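Local atomic coordinates of arabinan endo-1,5-alpha-l-arabinosidase A (Cellvibrio cellulosa, PDB entry 1GYH), a protein that hydrolyses the alpha-1,5-linked arabinofuranosyl bonds of linear arabinan, releasing almost exclusively arabinotriose, and so takes part in breaking down the plant cell wall. Residues V119-L124 with M181-A186; R55-F60 with V82-K87. One frame throughout, in Å; residues are numbered along the deposited sequence.

Contact 1. Residues V119-L124 with M181-A186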
loop_
_atom_site.group_PDB
_atom_site.type_symbol
_atom_site.label_atom_id
_atom_site.label_comp_id
_atom_site.label_asym_id
_atom_site.label_seq_id
_atom_site.Cartn_x
_atom_site.Cartn_y
_atom_site.Cartn_z
ATOM N N VAL A 119 -18.306 7.613 -1.238
ATOM C CA VAL A 119 -19.742 7.461 -1.539
ATOM C C VAL A 119 -20.000 7.743 -3.031
ATOM O O VAL A 119 -19.709 8.816 -3.533
ATOM C CB VAL A 119 -20.615 8.377 -0.684
ATOM C CG1 VAL A 119 -22.115 8.293 -1.117
ATOM C CG2 VAL A 119 -20.497 8.071 0.787
ATOM N N PRO A 120 -20.514 6.769 -3.766
ATOM C CA PRO A 120 -20.782 6.972 -5.199
ATOM C C PRO A 120 -21.633 8.216 -5.469
ATOM O O PRO A 120 -22.586 8.458 -4.766
ATOM C CB PRO A 120 -21.551 5.687 -5.604
ATOM C CG PRO A 120 -21.075 4.669 -4.654
ATOM C CD PRO A 120 -20.818 5.395 -3.318
ATOM N N GLN A 121 -21.248 8.981 -6.471
ATOM C CA GLN A 121 -21.888 10.212 -6.949
ATOM C C GLN A 121 -21.588 11.427 -6.050
ATOM O O GLN A 121 -21.863 12.545 -6.455
ATOM C CB GLN A 121 -23.433 10.054 -7.163
ATOM C CG GLN A 121 -23.861 8.826 -7.996
ATOM C CD GLN A 121 -23.680 9.045 -9.472
ATOM O OE1 GLN A 121 -23.841 10.180 -9.966
ATOM N NE2 GLN A 121 -23.342 7.972 -10.204
ATOM N N ARG A 122 -21.059 11.198 -4.845
ATOM C CA ARG A 122 -20.596 12.272 -3.980
ATOM C C ARG A 122 -19.094 12.497 -4.212
ATOM O O ARG A 122 -18.664 13.639 -4.482
ATOM C CB ARG A 122 -20.837 11.969 -2.508
ATOM C CG ARG A 122 -20.493 13.191 -1.553
ATOM C CD ARG A 122 -20.618 12.851 -0.051
ATOM N NE ARG A 122 -19.480 12.047 0.410
ATOM C CZ ARG A 122 -19.365 11.440 1.599
ATOM N NH1 ARG A 122 -20.328 11.547 2.520
ATOM N NH2 ARG A 122 -18.251 10.754 1.892
ATOM N N ASP A 123 -18.321 11.419 -4.145
ATOM C CA ASP A 123 -16.831 11.504 -4.208
ATOM C C ASP A 123 -16.212 10.975 -5.495
ATOM O O ASP A 123 -16.474 9.858 -5.888
ATOM C CB ASP A 123 -16.218 10.764 -3.014
ATOM C CG ASP A 123 -16.857 11.148 -1.713
ATOM O OD1 ASP A 123 -16.887 12.380 -1.345
ATOM O OD2 ASP A 123 -17.359 10.277 -0.974
ATOM N N LEU A 124 -15.341 11.771 -6.115
ATOM C CA LEU A 124 -14.563 11.349 -7.273
ATOM C C LEU A 124 -13.191 10.741 -6.868
ATOM O O LEU A 124 -12.144 11.045 -7.432
ATOM C CB LEU A 124 -14.464 12.490 -8.271
ATOM C CG LEU A 124 -14.623 12.051 -9.725
ATOM C CD1 LEU A 124 -15.963 11.310 -9.956
ATOM C CD2 LEU A 124 -14.570 13.235 -10.652
ATOM N N MET A 181 -18.102 11.666 -17.440
ATOM C CA MET A 181 -18.165 10.210 -17.250
ATOM C C MET A 181 -19.099 9.926 -16.068
ATOM O O MET A 181 -19.162 10.718 -15.109
ATOM C CB MET A 181 -16.751 9.698 -16.902
ATOM C CG MET A 181 -16.594 8.192 -16.781
ATOM S SD MET A 181 -14.919 7.538 -16.423
ATOM C CE MET A 181 -13.863 8.405 -17.638
ATOM N N ASP A 182 -19.807 8.808 -16.084
ATOM C CA ASP A 182 -20.605 8.468 -14.921
ATOM C C ASP A 182 -19.749 8.327 -13.677
ATOM O O ASP A 182 -18.764 7.593 -13.677
ATOM C CB ASP A 182 -21.409 7.178 -15.111
ATOM C CG ASP A 182 -22.402 6.976 -13.987
ATOM O OD1 ASP A 182 -22.067 6.372 -12.983
ATOM O OD2 ASP A 182 -23.534 7.468 -13.991
ATOM N N ASP A 183 -20.183 8.973 -12.586
ATOM C CA ASP A 183 -19.412 9.038 -11.343
ATOM C C ASP A 183 -19.163 7.665 -10.699
ATOM O O ASP A 183 -18.194 7.477 -9.934
ATOM C CB ASP A 183 -20.096 9.937 -10.322
ATOM C CG ASP A 183 -19.904 11.439 -10.609
ATOM O OD1 ASP A 183 -19.469 11.838 -11.694
ATOM O OD2 ASP A 183 -20.148 12.322 -9.772
ATOM N N SER A 184 -20.010 6.696 -11.010
ATOM C CA SER A 184 -19.886 5.361 -10.424
ATOM C C SER A 184 -18.847 4.413 -11.087
ATOM O O SER A 184 -18.538 3.315 -10.552
ATOM C CB SER A 184 -21.273 4.719 -10.478
ATOM O OG SER A 184 -21.866 5.274 -9.299
ATOM N N GLN A 185 -18.352 4.820 -12.259
ATOM C CA GLN A 185 -17.412 4.036 -13.058
ATOM C C GLN A 185 -15.959 4.410 -12.727
ATOM O O GLN A 185 -15.644 5.602 -12.568
ATOM C CB GLN A 185 -17.646 4.338 -14.522
ATOM C CG GLN A 185 -19.016 3.944 -14.994
ATOM C CD GLN A 185 -19.217 2.457 -14.883
ATOM O OE1 GLN A 185 -20.086 2.009 -14.151
ATOM N NE2 GLN A 185 -18.360 1.685 -15.558
ATOM N N ALA A 186 -15.093 3.405 -12.638
ATOM C CA ALA A 186 -13.673 3.574 -12.289
ATOM C C ALA A 186 -12.865 4.466 -13.290
ATOM O O ALA A 186 -12.005 5.262 -12.879
ATOM C CB ALA A 186 -13.016 2.198 -12.106
HETATM O O HOH W 1 -18.463 8.639 -7.330
HETATM O O HOH W 2 -22.707 10.588 -12.749
#

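Contact 2. Residues R55-F60 with V82-K87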
loop_
_atom_site.group_PDB
_atom_site.type_symbol
_atom_site.label_atom_id
_atom_site.label_comp_id
_atom_site.label_asym_id
_atom_site.label_seq_id
_atom_site.Cartn_x
_atom_site.Cartn_y
_atom_site.Cartn_z
ATOM N N ARG A 55 -22.277 -2.950 5.858
ATOM C CA ARG A 55 -23.042 -1.771 5.525
ATOM C C ARG A 55 -22.367 -0.901 4.472
ATOM O O ARG A 55 -23.045 -0.330 3.636
ATOM C CB ARG A 55 -23.493 -1.026 6.789
ATOM C CG ARG A 55 -22.802 0.215 7.051
ATOM C CD ARG A 55 -23.425 1.466 6.494
ATOM N NE ARG A 55 -22.494 2.477 6.933
ATOM C CZ ARG A 55 -21.629 3.075 6.175
ATOM N NH1 ARG A 55 -21.635 2.885 4.865
ATOM N NH2 ARG A 55 -20.801 3.924 6.732
ATOM N N VAL A 56 -21.039 -0.840 4.458
ATOM C CA VAL A 56 -20.340 -0.159 3.392
ATOM C C VAL A 56 -20.420 -0.999 2.084
ATOM O O VAL A 56 -20.686 -0.459 0.994
ATOM C CB VAL A 56 -18.847 0.117 3.791
ATOM C CG1 VAL A 56 -18.034 0.564 2.580
ATOM C CG2 VAL A 56 -18.766 1.171 4.926
ATOM N N SER A 57 -20.182 -2.308 2.206
ATOM C CA SER A 57 -20.114 -3.254 1.065
ATOM C C SER A 57 -21.080 -4.437 1.294
ATOM O O SER A 57 -20.713 -5.437 1.903
ATOM C CB SER A 57 -18.679 -3.783 0.901
ATOM O OG SER A 57 -18.504 -4.557 -0.275
ATOM N N PRO A 58 -22.343 -4.318 0.878
ATOM C CA PRO A 58 -23.324 -5.381 1.177
ATOM C C PRO A 58 -22.876 -6.798 0.758
ATOM O O PRO A 58 -23.158 -7.738 1.497
ATOM C CB PRO A 58 -24.608 -4.935 0.410
ATOM C CG PRO A 58 -24.465 -3.475 0.183
ATOM C CD PRO A 58 -22.950 -3.184 0.156
ATOM N N SER A 59 -22.179 -6.932 -0.369
ATOM C CA SER A 59 -21.637 -8.231 -0.828
ATOM C C SER A 59 -20.225 -8.579 -0.313
ATOM O O SER A 59 -19.569 -9.479 -0.828
ATOM C CB SER A 59 -21.585 -8.239 -2.347
ATOM O OG SER A 59 -20.557 -7.370 -2.810
ATOM N N PHE A 60 -19.763 -7.855 0.696
ATOM C CA PHE A 60 -18.458 -8.119 1.308
ATOM C C PHE A 60 -18.237 -9.610 1.534
ATOM O O PHE A 60 -19.078 -10.249 2.158
ATOM C CB PHE A 60 -18.420 -7.439 2.673
ATOM C CG PHE A 60 -17.099 -7.560 3.362
ATOM C CD1 PHE A 60 -15.968 -6.975 2.793
ATOM C CD2 PHE A 60 -16.982 -8.227 4.550
ATOM C CE1 PHE A 60 -14.715 -7.071 3.414
ATOM C CE2 PHE A 60 -15.733 -8.315 5.168
ATOM C CZ PHE A 60 -14.612 -7.714 4.575
ATOM N N VAL A 82 -12.095 -1.852 3.192
ATOM C CA VAL A 82 -13.341 -2.608 2.887
ATOM C C VAL A 82 -13.882 -2.060 1.558
ATOM O O VAL A 82 -14.083 -0.863 1.391
ATOM C CB VAL A 82 -14.356 -2.396 4.008
ATOM C CG1 VAL A 82 -15.751 -2.877 3.583
ATOM C CG2 VAL A 82 -13.922 -3.097 5.291
ATOM N N SER A 83 -14.119 -2.930 0.589
ATOM C CA SER A 83 -14.540 -2.471 -0.722
ATOM C C SER A 83 -15.362 -3.507 -1.484
ATOM O O SER A 83 -15.806 -4.509 -0.916
ATOM C CB SER A 83 -13.297 -2.084 -1.532
ATOM O OG SER A 83 -13.621 -1.293 -2.670
ATOM N N ALA A 84 -15.564 -3.228 -2.763
ATOM C CA ALA A 84 -16.168 -4.169 -3.700
ATOM C C ALA A 84 -15.572 -3.974 -5.076
ATOM O O ALA A 84 -15.391 -2.839 -5.549
ATOM C CB ALA A 84 -17.722 -3.958 -3.744
ATOM N N PHE A 85 -15.273 -5.073 -5.747
ATOM C CA PHE A 85 -14.580 -4.980 -7.034
ATOM C C PHE A 85 -15.305 -4.110 -8.035
ATOM O O PHE A 85 -16.511 -4.249 -8.239
ATOM C CB PHE A 85 -14.305 -6.387 -7.626
ATOM C CG PHE A 85 -13.060 -7.041 -7.043
ATOM C CD1 PHE A 85 -11.787 -6.515 -7.325
ATOM C CD2 PHE A 85 -13.166 -8.135 -6.166
ATOM C CE1 PHE A 85 -10.613 -7.092 -6.768
ATOM C CE2 PHE A 85 -12.008 -8.744 -5.607
ATOM C CZ PHE A 85 -10.729 -8.219 -5.911
ATOM N N GLY A 86 -14.572 -3.187 -8.643
ATOM C CA GLY A 86 -15.131 -2.321 -9.649
ATOM C C GLY A 86 -15.888 -1.083 -9.166
ATOM O O GLY A 86 -16.322 -0.278 -9.997
ATOM N N LYS A 87 -16.072 -0.941 -7.854
ATOM C CA LYS A 87 -16.886 0.120 -7.297
ATOM C C LYS A 87 -16.161 1.001 -6.280
ATOM O O LYS A 87 -15.109 0.638 -5.752
ATOM C CB LYS A 87 -18.099 -0.503 -6.631
ATOM C CG LYS A 87 -18.914 -1.350 -7.617
ATOM C CD LYS A 87 -20.310 -1.566 -7.089
ATOM C CE LYS A 87 -20.615 -2.985 -6.804
ATOM N NZ LYS A 87 -22.032 -3.169 -7.183
#

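Contact 1. Residues V119-L124 with M181-A186
Gln-121 sets its CG anti to its own carbonyl carbon (chi1 -50°), and a bend at chi2 carries its amide across to residues 181-186. Ser-184 turns OG anti to its carbonyl carbon, beside its backbone N, and receives that amide. Two loops of the five-bladed beta-propeller meet here at the surface: 119-124 follows strand 110-118, and the loop holding 181-186 precedes strand 191-199. A direct hydrogen bond runs from Gln-121 NE2 to Ser-184 OG, 3.2 Å long. It is moderately bent (149°), and OG lies close to the amide plane. The same OG also touches Pro-120 CB. An Asx turn shapes the receiving loop: Asp-182 OD1 accepts from Ser-184 N at 2.9 Å, met from above the carboxylate plane. A type I turn spans Asp-182 to Gln-185. Asp-183 points its CB at the other loop, against the Gln-121 amide, with Gln-121 OE1 3.8 Å from Asp-183 CB. The amide and carboxylate planes are nearly parallel, 19° apart. Leu-124 CD1 comes up to the same carboxylate, crossing it at about a right angle. Pointing away from 181-186, Arg-122 grips Asp-123 side-on through NE and NH2. Asp-123 OD2 also accepts from Val-119 N, so three donors converge on this oxygen. Val-119 CG2 lies over the guanidinium face. Trp-148 NE1 donates to Asp-183 O from a neighbouring loop. Two waters complete the joint. One accepts from Asp-183 N and donates to Gln-121 OE1, so both ends of the amide are used. The other accepts from Gln-121 N and donates to Asp-123 O at 2.7 Å and to Asp-183 O at 2.9 Å.

Contact 2. Residues R55-F60 with V82-K87
This is a buried, mostly apolar contact with one hydrogen bond at its centre. It joins the end of the short helix 53-56 and the turn after it to the end of strand 75-82 and the loop that follows. Val-82 CG1, anti to its backbone N (chi1 167°), is the methyl shared by three partners. It meets Val-56 CG1 at 4.2 Å, Ser-57 CB at 4.1 Å and Phe-60 CD1 at 4.2 Å. Phe-60 and Val-82 cross at about a right angle, and the methyl reaches the ring obliquely. Phe-60 turns its ring there with CG anti to the backbone N (chi1 -176°). Ser-57, the first residue to leave helical geometry, likewise sets OG anti to its N. Ser-57 OG donates to Ser-83 O at 2.8 Å. The donor stands well above the carbonyl plane, 59° out of it. Ala-84 CB lies beside the same OG at 3.6 Å. Ser-83 turns its side chain away from residues 55-60, and its OG bonds to Ser-90 OG. Two turns flank the bond: type I from Ser-57 to Phe-60, and type II from Ala-84 to Lys-87. Gly-86 has a positive phi in the second turn. Gly-86 and Lys-87 probably bind substrate. The contact lies at the base of the loop between strands 75-82 and 90-97, which probably lines the arabinan-binding site of this family 43 five-bladed propeller.

Overall arrangement
Contact 2 closes before contact 1 opens, so the two come in series along the chain. Their centres lie 14 Å apart on the same side of the chain's centre. The nearest atoms are about 4 Å apart, yet the contacts do not touch. The antiparallel sheet of strands 63-72, 75-82, 90-97 and 110-118 links them. Loop 82-87 joins two of its strands, and 119-124 leaves its outermost strand. Contact 2 is buried where the end of helix 53-56 packs on this sheet's strand 75-82 and its loop, whereas contact 1 joins the sheet's exit loop to the loop leading into strand 191-199. Pro-120 lies about 6 Å from Lys-87, side chain to side chain, placing both contacts near the probable substrate-binding residues.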